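Local coordinates for ScaE cell-surface anchored scaffoldin protein (Ruminococcus flavefaciens, PDB 2ZF9) that provides the type III cohesin module of a cell-surface scaffoldin, probably binding dockerin-bearing partners and so attaching the cellulosome to the bacterial surface, at residues S27-P32 with G168-A173; I36-L41 with Q182-V187; A44-A49 with A135-G140; A88-A93 with V125-V130. One frame throughout, in Å; residues are numbered along the deposited sequence.

Contact 1 of 4, residues S27-P32 with G168-A173; sequences SSPVKP and GLLMQA
The packing of the loop 27-32 on helix 166-178 brings S28, P29, V30 and P32 against one flank of that helix, where L170 and M171 receive them. S28 OG is anti to the backbone N (chi1 -178°), which places the hydroxyl against the backbone and first side-chain carbon of L170, with S28 OG 3.4 Å from L170 C and 3.5 Å from L170 CB. The approach is a packing one, since the nearby N-H of M171 is poorly angled for a bond. The hydroxyl donates within its own loop to V30 O, although the modelled length is doubtfully short. P29 and L170 cross at about a right angle, the ring touching one leucine methyl, with P29 CD 3.9 Å from L170 CD1; L23 also packs on this leucine. Cohesins are essentially beta sandwiches, and in this type III module a helix is added to that plan just before the last strand, with the loop leading into strand 33-41 lying over it. V30 and M171, a selenomethionine, run side by side and point the same way, while V30 O lies 3.5 Å from M171 CA in a C-H...O contact. The position of the terminal methyl of M171 is doubtful, so the surer contacts with P32 are those of P32 CD, 3.8 Å from M171 O and 4.1 Å from M171 CB. F159 touches both P32 and M171. On the far side of the loop, K31 NZ bonds S28 O at 2.8 Å and also reaches A26 O, while its charge meets the ring of W174, a cation-pi contact made to the same helix.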
# COMPACT_ATOMS: atom_id res chain seq x y z
N SER A 27 -13.09 -4.50 -17.98
CA SER A 27 -13.27 -5.92 -18.31
C SER A 27 -12.26 -6.83 -17.57
O SER A 27 -12.27 -8.05 -17.77
CB SER A 27 -13.13 -6.16 -19.83
OG SER A 27 -11.75 -6.08 -20.25
N SER A 28 -11.38 -6.26 -16.76
CA SER A 28 -10.35 -7.09 -16.10
C SER A 28 -10.97 -8.26 -15.37
O SER A 28 -11.79 -8.05 -14.49
CB SER A 28 -9.50 -6.26 -15.13
OG SER A 28 -8.50 -7.10 -14.56
N PRO A 29 -10.61 -9.51 -15.71
CA PRO A 29 -11.17 -10.62 -14.94
C PRO A 29 -10.78 -10.54 -13.45
O PRO A 29 -11.60 -10.85 -12.57
CB PRO A 29 -10.58 -11.88 -15.60
CG PRO A 29 -10.09 -11.44 -16.92
CD PRO A 29 -9.76 -9.97 -16.83
N VAL A 30 -9.56 -10.09 -13.15
CA VAL A 30 -9.10 -9.99 -11.75
C VAL A 30 -9.06 -8.50 -11.40
O VAL A 30 -8.47 -7.69 -12.14
CB VAL A 30 -7.72 -10.63 -11.52
CG1 VAL A 30 -7.34 -10.56 -10.02
CG2 VAL A 30 -7.70 -12.07 -11.99
N LYS A 31 -9.76 -8.13 -10.33
CA LYS A 31 -9.86 -6.72 -9.94
C LYS A 31 -9.42 -6.59 -8.48
O LYS A 31 -10.26 -6.65 -7.55
CB LYS A 31 -11.30 -6.18 -10.11
CG LYS A 31 -11.73 -5.95 -11.60
CD LYS A 31 -13.14 -5.33 -11.65
CE LYS A 31 -13.54 -4.99 -13.09
NZ LYS A 31 -13.81 -6.27 -13.84
N PRO A 32 -8.09 -6.47 -8.27
CA PRO A 32 -7.59 -6.31 -6.90
C PRO A 32 -7.98 -5.00 -6.22
O PRO A 32 -8.18 -3.97 -6.86
CB PRO A 32 -6.07 -6.40 -7.05
CG PRO A 32 -5.82 -7.04 -8.45
CD PRO A 32 -7.01 -6.51 -9.27
N GLY A 168 -2.56 -10.37 -16.52
CA GLY A 168 -1.66 -9.70 -15.58
C GLY A 168 -1.69 -8.21 -15.86
O GLY A 168 -1.75 -7.40 -14.93
N LEU A 169 -1.65 -7.82 -17.12
CA LEU A 169 -1.66 -6.36 -17.46
C LEU A 169 -2.94 -5.66 -17.07
O LEU A 169 -2.92 -4.48 -16.67
CB LEU A 169 -1.42 -6.10 -18.93
CG LEU A 169 -0.05 -6.45 -19.46
CD1 LEU A 169 0.16 -5.73 -20.78
CD2 LEU A 169 1.04 -6.07 -18.50
N LEU A 170 -4.06 -6.37 -17.26
CA LEU A 170 -5.38 -5.83 -16.96
C LEU A 170 -5.56 -5.67 -15.45
O LEU A 170 -6.13 -4.68 -15.01
CB LEU A 170 -6.49 -6.78 -17.46
CG LEU A 170 -6.84 -6.66 -18.95
CD1 LEU A 170 -7.75 -7.83 -19.41
CD2 LEU A 170 -7.51 -5.31 -19.29
N MSE A 171 -5.14 -6.68 -14.67
CA MSE A 171 -5.29 -6.59 -13.23
C MSE A 171 -4.40 -5.45 -12.70
O MSE A 171 -4.77 -4.77 -11.75
CB MSE A 171 -4.97 -7.94 -12.56
CG MSE A 171 -3.52 -8.23 -12.40
SE MSE A 171 -3.16 -9.85 -11.26
CE MSE A 171 -4.36 -9.83 -10.11
N GLN A 172 -3.22 -5.27 -13.29
CA GLN A 172 -2.36 -4.14 -12.87
C GLN A 172 -3.02 -2.79 -13.19
O GLN A 172 -3.01 -1.87 -12.36
CB GLN A 172 -1.01 -4.19 -13.58
CG GLN A 172 -0.01 -3.15 -13.08
CD GLN A 172 1.39 -3.52 -13.53
OE1 GLN A 172 2.01 -4.41 -12.97
NE2 GLN A 172 1.85 -2.87 -14.58
N ALA A 173 -3.53 -2.64 -14.41
CA ALA A 173 -4.20 -1.42 -14.80
C ALA A 173 -5.39 -1.18 -13.88
O ALA A 173 -5.59 -0.05 -13.42
CB ALA A 173 -4.66 -1.51 -16.27

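Contact 2 of 4, residues I36-L41 with Q182-V187; sequences ITKKTL and QGYIQV
Parallel pairing of the first long strand, 33-41, with the last, 180-187, sets K38 beside Y184, K39 beside I185, T40 beside Q186 and L41 beside V187. Backbone bonds alternate along the seam: Y184 N to T37 O, K39 N to Y184 O, Q186 N to K39 O and L41 N to Q186 O. The last three are each 2.8 Å long. On the face carrying K38 and T40, the lysine chain lies across the tyrosine ring, with K38 CB 4.0 Å from the centroid of the Y184 ring and K38 CG 3.6 Å above its plane near the rim. K142 adds a cation-pi contact to the same ring. An alanine in place of Y184 would probably leave the aliphatic part of K38 without its flat support and K142 without its aromatic partner. Farther along, Q186 CG sits between the backbone N and the carbonyl carbon (chi1 67°), and the extended chain beyond it presents Q186 NE2 to T40 OG1 at 3.0 Å. The threonine oxygen lies in the amide plane and the N-H...O angle is 170°, a straight bond that fixes the turn of the carboxamide. On the face carrying K39, I185, L41 and V187, L41 CD1 meets I185 CG2 at 3.7 Å, with V51 also against the leucine. Such parallel pairing of first and last strands is what completes the jelly-roll sandwich of cohesins.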
# COMPACT_ATOMS: atom_id res chain seq x y z
N ILE A 36 -5.16 0.63 2.62
CA ILE A 36 -4.33 0.96 3.80
C ILE A 36 -5.26 1.30 4.94
O ILE A 36 -6.33 1.89 4.73
CB ILE A 36 -3.39 2.12 3.49
CG1 ILE A 36 -2.34 1.67 2.44
CG2 ILE A 36 -2.74 2.70 4.80
CD1 ILE A 36 -1.47 2.83 1.93
N THR A 37 -4.84 0.90 6.14
CA THR A 37 -5.56 1.14 7.39
C THR A 37 -6.11 2.57 7.48
O THR A 37 -5.41 3.54 7.21
CB THR A 37 -4.62 0.88 8.61
OG1 THR A 37 -3.97 -0.40 8.46
CG2 THR A 37 -5.42 0.91 9.93
N LYS A 38 -7.37 2.67 7.90
CA LYS A 38 -7.98 3.96 8.26
C LYS A 38 -8.10 3.98 9.76
O LYS A 38 -9.00 3.36 10.33
CB LYS A 38 -9.35 4.11 7.60
CG LYS A 38 -9.24 4.25 6.10
CD LYS A 38 -10.59 4.12 5.45
CE LYS A 38 -10.47 4.30 3.95
NZ LYS A 38 -11.81 4.39 3.28
N LYS A 39 -7.15 4.67 10.41
CA LYS A 39 -7.02 4.58 11.85
C LYS A 39 -7.52 5.86 12.50
O LYS A 39 -7.09 6.96 12.12
CB LYS A 39 -5.55 4.33 12.23
CG LYS A 39 -5.30 4.15 13.73
CD LYS A 39 -5.89 2.83 14.25
CE LYS A 39 -4.89 1.70 14.26
NZ LYS A 39 -5.10 0.91 15.52
N THR A 40 -8.39 5.72 13.50
CA THR A 40 -8.79 6.88 14.32
C THR A 40 -8.27 6.74 15.74
O THR A 40 -8.42 5.69 16.36
CB THR A 40 -10.32 7.11 14.31
OG1 THR A 40 -10.79 7.20 12.96
CG2 THR A 40 -10.70 8.42 15.05
N LEU A 41 -7.60 7.77 16.22
CA LEU A 41 -7.02 7.78 17.54
C LEU A 41 -7.81 8.77 18.42
O LEU A 41 -8.36 9.74 17.92
CB LEU A 41 -5.56 8.20 17.47
CG LEU A 41 -4.59 7.31 16.69
CD1 LEU A 41 -3.24 7.95 16.74
CD2 LEU A 41 -4.54 5.86 17.25
N GLN A 182 -7.16 4.45 -0.19
CA GLN A 182 -6.12 5.11 0.58
C GLN A 182 -6.48 5.09 2.08
O GLN A 182 -7.66 4.94 2.45
CB GLN A 182 -5.92 6.57 0.10
CG GLN A 182 -5.59 6.77 -1.40
CD GLN A 182 -4.23 6.17 -1.81
OE1 GLN A 182 -3.74 5.23 -1.19
NE2 GLN A 182 -3.63 6.71 -2.88
N GLY A 183 -5.47 5.24 2.93
CA GLY A 183 -5.70 5.25 4.35
C GLY A 183 -5.22 6.52 5.02
O GLY A 183 -4.89 7.53 4.36
N TYR A 184 -5.21 6.49 6.35
CA TYR A 184 -4.82 7.65 7.14
C TYR A 184 -4.72 7.30 8.61
O TYR A 184 -5.20 6.24 9.05
CB TYR A 184 -5.84 8.80 6.98
CG TYR A 184 -7.27 8.40 7.19
CD1 TYR A 184 -8.15 8.29 6.10
CD2 TYR A 184 -7.76 8.10 8.47
CE1 TYR A 184 -9.48 7.91 6.29
CE2 TYR A 184 -9.10 7.71 8.67
CZ TYR A 184 -9.95 7.64 7.58
OH TYR A 184 -11.25 7.24 7.77
N ILE A 185 -4.10 8.21 9.35
CA ILE A 185 -4.25 8.27 10.79
C ILE A 185 -4.96 9.60 11.08
O ILE A 185 -4.49 10.66 10.64
CB ILE A 185 -2.89 8.23 11.52
CG1 ILE A 185 -2.11 6.96 11.15
CG2 ILE A 185 -3.11 8.39 13.08
CD1 ILE A 185 -0.61 7.00 11.57
N GLN A 186 -6.07 9.55 11.79
CA GLN A 186 -6.72 10.81 12.17
C GLN A 186 -7.00 10.83 13.66
O GLN A 186 -7.10 9.77 14.30
CB GLN A 186 -8.01 11.02 11.38
CG GLN A 186 -9.09 10.02 11.70
CD GLN A 186 -10.34 10.31 10.90
OE1 GLN A 186 -10.38 11.28 10.14
NE2 GLN A 186 -11.36 9.47 11.05
N VAL A 187 -7.09 12.04 14.21
CA VAL A 187 -7.35 12.21 15.64
C VAL A 187 -8.85 12.50 15.77
O VAL A 187 -9.36 13.41 15.12
CB VAL A 187 -6.54 13.38 16.23
CG1 VAL A 187 -6.70 13.44 17.75
CG2 VAL A 187 -5.06 13.27 15.85
O HOH W 1 -8.44 1.93 3.40
O HOH W 2 -10.02 6.17 1.40

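Contact 3 of 4, residues A44-A49 with A135-G140; sequences AEAPNA and ADAQPG
The flat side chain that carries part of this contact is the carboxamide of N48, which meets A135 mainly with its oxygen: N48 OD1 is 3.4 Å from A135 CB, while N48 ND2 stands back at 3.9 Å from the same methyl. N48 belongs to a type II beta turn from A46 to A49, closed by the bond from A49 N to A46 O, with P47 and N48 at its two central positions. This is a classic use of that turn, because proline suits the first of them and asparagine tolerates the positive phi (64°) of the second. The turn lies in the loop joining strands 33-41 and 50-58, and it packs on the loop between strands 124-132 and 142-149, at one end of the beta sandwich. The P47 ring rests against two backbone oxygens: P47 CB is 3.5 Å from A135 O, and P47 CG is 3.8 Å from A137 O. No hydrogen bond crosses between the segments, although Q132 NE2 donates to N48 O from just before the second one. Deeper in, V187 packs on A46 and A137 alike, and the methyls of these two alanines meet, A46 CB to A137 CB, at 4.2 Å.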
# COMPACT_ATOMS: atom_id res chain seq x y z
N ALA A 44 -6.42 11.91 23.27
CA ALA A 44 -5.59 11.62 24.43
C ALA A 44 -4.38 10.79 24.04
O ALA A 44 -3.26 11.07 24.47
CB ALA A 44 -6.41 10.89 25.51
N GLU A 45 -4.59 9.77 23.20
CA GLU A 45 -3.51 8.86 22.88
C GLU A 45 -2.67 9.32 21.68
O GLU A 45 -1.57 8.80 21.49
CB GLU A 45 -4.04 7.44 22.62
CG GLU A 45 -4.83 7.37 21.31
CD GLU A 45 -5.45 6.02 21.05
OE1 GLU A 45 -4.79 5.01 21.37
OE2 GLU A 45 -6.58 5.98 20.53
N ALA A 46 -3.18 10.27 20.90
CA ALA A 46 -2.57 10.58 19.57
C ALA A 46 -1.14 11.09 19.60
O ALA A 46 -0.30 10.57 18.86
CB ALA A 46 -3.47 11.50 18.72
N PRO A 47 -0.84 12.12 20.44
CA PRO A 47 0.50 12.70 20.37
C PRO A 47 1.58 11.66 20.60
O PRO A 47 1.52 10.92 21.59
CB PRO A 47 0.48 13.77 21.50
CG PRO A 47 -0.98 14.18 21.56
CD PRO A 47 -1.68 12.84 21.42
N ASN A 48 2.55 11.59 19.68
CA ASN A 48 3.65 10.59 19.70
C ASN A 48 3.25 9.12 19.57
O ASN A 48 4.09 8.25 19.76
CB ASN A 48 4.55 10.74 20.94
CG ASN A 48 5.06 12.13 21.10
OD1 ASN A 48 5.70 12.68 20.22
ND2 ASN A 48 4.77 12.71 22.26
N ALA A 49 1.98 8.84 19.25
CA ALA A 49 1.53 7.48 19.10
C ALA A 49 2.29 6.76 17.97
O ALA A 49 2.54 7.33 16.91
CB ALA A 49 0.05 7.43 18.84
N ALA A 135 4.13 15.16 18.03
CA ALA A 135 3.81 15.53 19.41
C ALA A 135 2.70 16.61 19.45
O ALA A 135 1.99 16.75 20.44
CB ALA A 135 5.09 15.99 20.15
N ASP A 136 2.50 17.32 18.34
CA ASP A 136 1.52 18.41 18.33
C ASP A 136 0.14 18.02 17.81
O ASP A 136 -0.69 18.90 17.62
CB ASP A 136 2.09 19.62 17.55
CG ASP A 136 2.32 19.33 16.07
OD1 ASP A 136 2.39 18.14 15.69
OD2 ASP A 136 2.44 20.29 15.28
N ALA A 137 -0.10 16.73 17.59
CA ALA A 137 -1.38 16.28 17.05
C ALA A 137 -2.55 16.80 17.88
O ALA A 137 -2.51 16.73 19.12
CB ALA A 137 -1.42 14.75 16.97
N GLN A 138 -3.59 17.25 17.17
CA GLN A 138 -4.81 17.83 17.76
C GLN A 138 -6.06 17.15 17.24
O GLN A 138 -6.06 16.69 16.09
CB GLN A 138 -4.92 19.33 17.38
CG GLN A 138 -3.84 20.24 17.93
CD GLN A 138 -3.86 20.26 19.44
OE1 GLN A 138 -4.92 20.31 20.07
NE2 GLN A 138 -2.66 20.18 20.04
N PRO A 139 -7.17 17.17 18.02
CA PRO A 139 -8.46 16.63 17.56
C PRO A 139 -8.74 17.18 16.18
O PRO A 139 -8.48 18.37 15.93
CB PRO A 139 -9.49 17.24 18.54
CG PRO A 139 -8.72 17.51 19.80
CD PRO A 139 -7.27 17.78 19.37
N GLY A 140 -9.23 16.33 15.29
CA GLY A 140 -9.48 16.72 13.91
C GLY A 140 -8.32 16.51 12.93
O GLY A 140 -8.55 16.45 11.71

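Contact 4 of 4, residues A88-A93 with V125-V130; sequences ATAGRA and VLWSFV
W127 CG lies anti to the carbonyl carbon (chi1 -68°), and with chi2 at 100° the indole is turned across the opposing strand, where A90 covers one of its faces. The methyl A90 CB stands 4.2 Å from the centroid of the six-membered ring of W127, a CH-pi contact only 20° off the ring normal. Next to it, A88 CB comes obliquely to W127 CE3 at 3.8 Å and also touches F129 CB. An alanine in place of W127 would probably open a gap between A90, A88 and the side chains of K100 and A102, which also pack on the indole. Strand 89-90 is antiparallel to 124-132: T89 and S128 form the hydrogen-bonded pair, with T89 N to S128 O and S128 N to T89 O both 2.9 Å, and A90 with W127 the non-hydrogen-bonded one. Strand 78-79 also pairs with 124-132, consistent with one cohesin strand interrupted by a flap. On the other edge of strand 124-132, L126 and W127 both face L55 of strand 50-58, a classic beta bulge. Beyond the pair, G91 N reaches L126 O at 2.8 Å from well above the carbonyl plane, and A93 N bonds V125 O, likewise from above the plane, while A93 CB packs 4.0 Å from L126 CD1.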
# COMPACT_ATOMS: atom_id res chain seq x y z
N ALA A 88 9.35 -2.44 7.13
CA ALA A 88 8.03 -3.06 7.13
C ALA A 88 8.26 -4.57 7.21
O ALA A 88 9.37 -5.03 6.93
CB ALA A 88 7.28 -2.72 5.86
N THR A 89 7.22 -5.30 7.60
CA THR A 89 7.26 -6.76 7.72
C THR A 89 6.14 -7.38 6.87
O THR A 89 4.97 -6.97 6.97
CB THR A 89 6.99 -7.09 9.19
OG1 THR A 89 8.13 -6.66 9.94
CG2 THR A 89 6.78 -8.62 9.39
N ALA A 90 6.49 -8.37 6.04
CA ALA A 90 5.48 -9.02 5.20
C ALA A 90 4.43 -9.74 6.05
O ALA A 90 4.75 -10.36 7.07
CB ALA A 90 6.15 -10.02 4.21
N GLY A 91 3.17 -9.67 5.62
CA GLY A 91 2.08 -10.33 6.36
C GLY A 91 1.63 -11.61 5.68
O GLY A 91 2.27 -12.12 4.72
N ARG A 92 0.50 -12.12 6.14
CA ARG A 92 -0.07 -13.38 5.64
C ARG A 92 -0.36 -13.42 4.16
O ARG A 92 -0.25 -14.47 3.56
CB ARG A 92 -1.34 -13.77 6.40
CG ARG A 92 -1.04 -14.36 7.76
CD ARG A 92 -2.12 -15.36 8.17
NE ARG A 92 -1.62 -16.72 7.99
CZ ARG A 92 -2.21 -17.66 7.27
NH1 ARG A 92 -3.36 -17.44 6.65
NH2 ARG A 92 -1.64 -18.84 7.18
N ALA A 93 -0.77 -12.30 3.56
CA ALA A 93 -0.99 -12.29 2.11
C ALA A 93 0.26 -12.69 1.31
O ALA A 93 0.15 -13.20 0.21
CB ALA A 93 -1.50 -10.91 1.65
N VAL A 125 -3.25 -9.24 4.77
CA VAL A 125 -2.22 -8.21 4.99
C VAL A 125 -0.93 -8.54 4.21
O VAL A 125 -0.29 -9.59 4.43
CB VAL A 125 -1.85 -8.07 6.50
CG1 VAL A 125 -0.68 -7.09 6.70
CG2 VAL A 125 -3.04 -7.56 7.29
N LEU A 126 -0.53 -7.64 3.30
CA LEU A 126 0.69 -7.82 2.55
C LEU A 126 1.89 -7.27 3.34
O LEU A 126 2.95 -7.95 3.46
CB LEU A 126 0.55 -7.15 1.17
CG LEU A 126 1.54 -7.51 0.07
CD1 LEU A 126 1.28 -8.91 -0.42
CD2 LEU A 126 1.50 -6.48 -1.12
N TRP A 127 1.75 -6.05 3.88
CA TRP A 127 2.84 -5.44 4.63
C TRP A 127 2.28 -4.75 5.85
O TRP A 127 1.19 -4.17 5.80
CB TRP A 127 3.59 -4.41 3.80
CG TRP A 127 4.34 -4.99 2.70
CD1 TRP A 127 3.95 -5.05 1.37
CD2 TRP A 127 5.63 -5.60 2.78
NE1 TRP A 127 4.92 -5.69 0.65
CE2 TRP A 127 5.96 -6.03 1.48
CE3 TRP A 127 6.54 -5.83 3.84
CZ2 TRP A 127 7.18 -6.68 1.19
CZ3 TRP A 127 7.74 -6.47 3.55
CH2 TRP A 127 8.06 -6.87 2.23
N SER A 128 3.02 -4.85 6.95
CA SER A 128 2.71 -4.11 8.14
C SER A 128 3.89 -3.16 8.44
O SER A 128 5.04 -3.49 8.21
CB SER A 128 2.47 -5.14 9.26
OG SER A 128 2.47 -4.51 10.49
N PHE A 129 3.61 -1.99 9.00
CA PHE A 129 4.65 -0.98 9.26
C PHE A 129 4.14 0.00 10.31
O PHE A 129 2.95 0.02 10.62
CB PHE A 129 5.07 -0.22 7.95
CG PHE A 129 3.90 0.41 7.20
CD1 PHE A 129 3.04 -0.38 6.43
CD2 PHE A 129 3.66 1.80 7.28
CE1 PHE A 129 1.98 0.21 5.71
CE2 PHE A 129 2.60 2.39 6.56
CZ PHE A 129 1.76 1.58 5.79
N VAL A 130 5.05 0.78 10.88
CA VAL A 130 4.69 1.64 12.02
C VAL A 130 4.99 3.10 11.66
O VAL A 130 6.12 3.42 11.26
CB VAL A 130 5.50 1.25 13.30
CG1 VAL A 130 5.26 2.22 14.47
CG2 VAL A 130 5.14 -0.18 13.75

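How the contacts relate
From the N terminus the chain supplies the first halves of all four contacts in turn: 27-32, 36-41, 44-49 and 88-93. The loops then close from the inside. Contact 4 closes first, when strand 124-132 returns to 89-90, and contact 3 follows, enclosing it. Contact 1 closes at helix 166-178 and contact 2 at the strand right after it; these two cross, and both enclose contacts 3 and 4. Contacts 2 and 3 touch, V187 O lying 2.9 Å from G140 N in a probable hydrogen bond. Contact 1 joins helix 166-178 to the loop that leads into strand 33-41, its centre about 39 Å from that of contact 3.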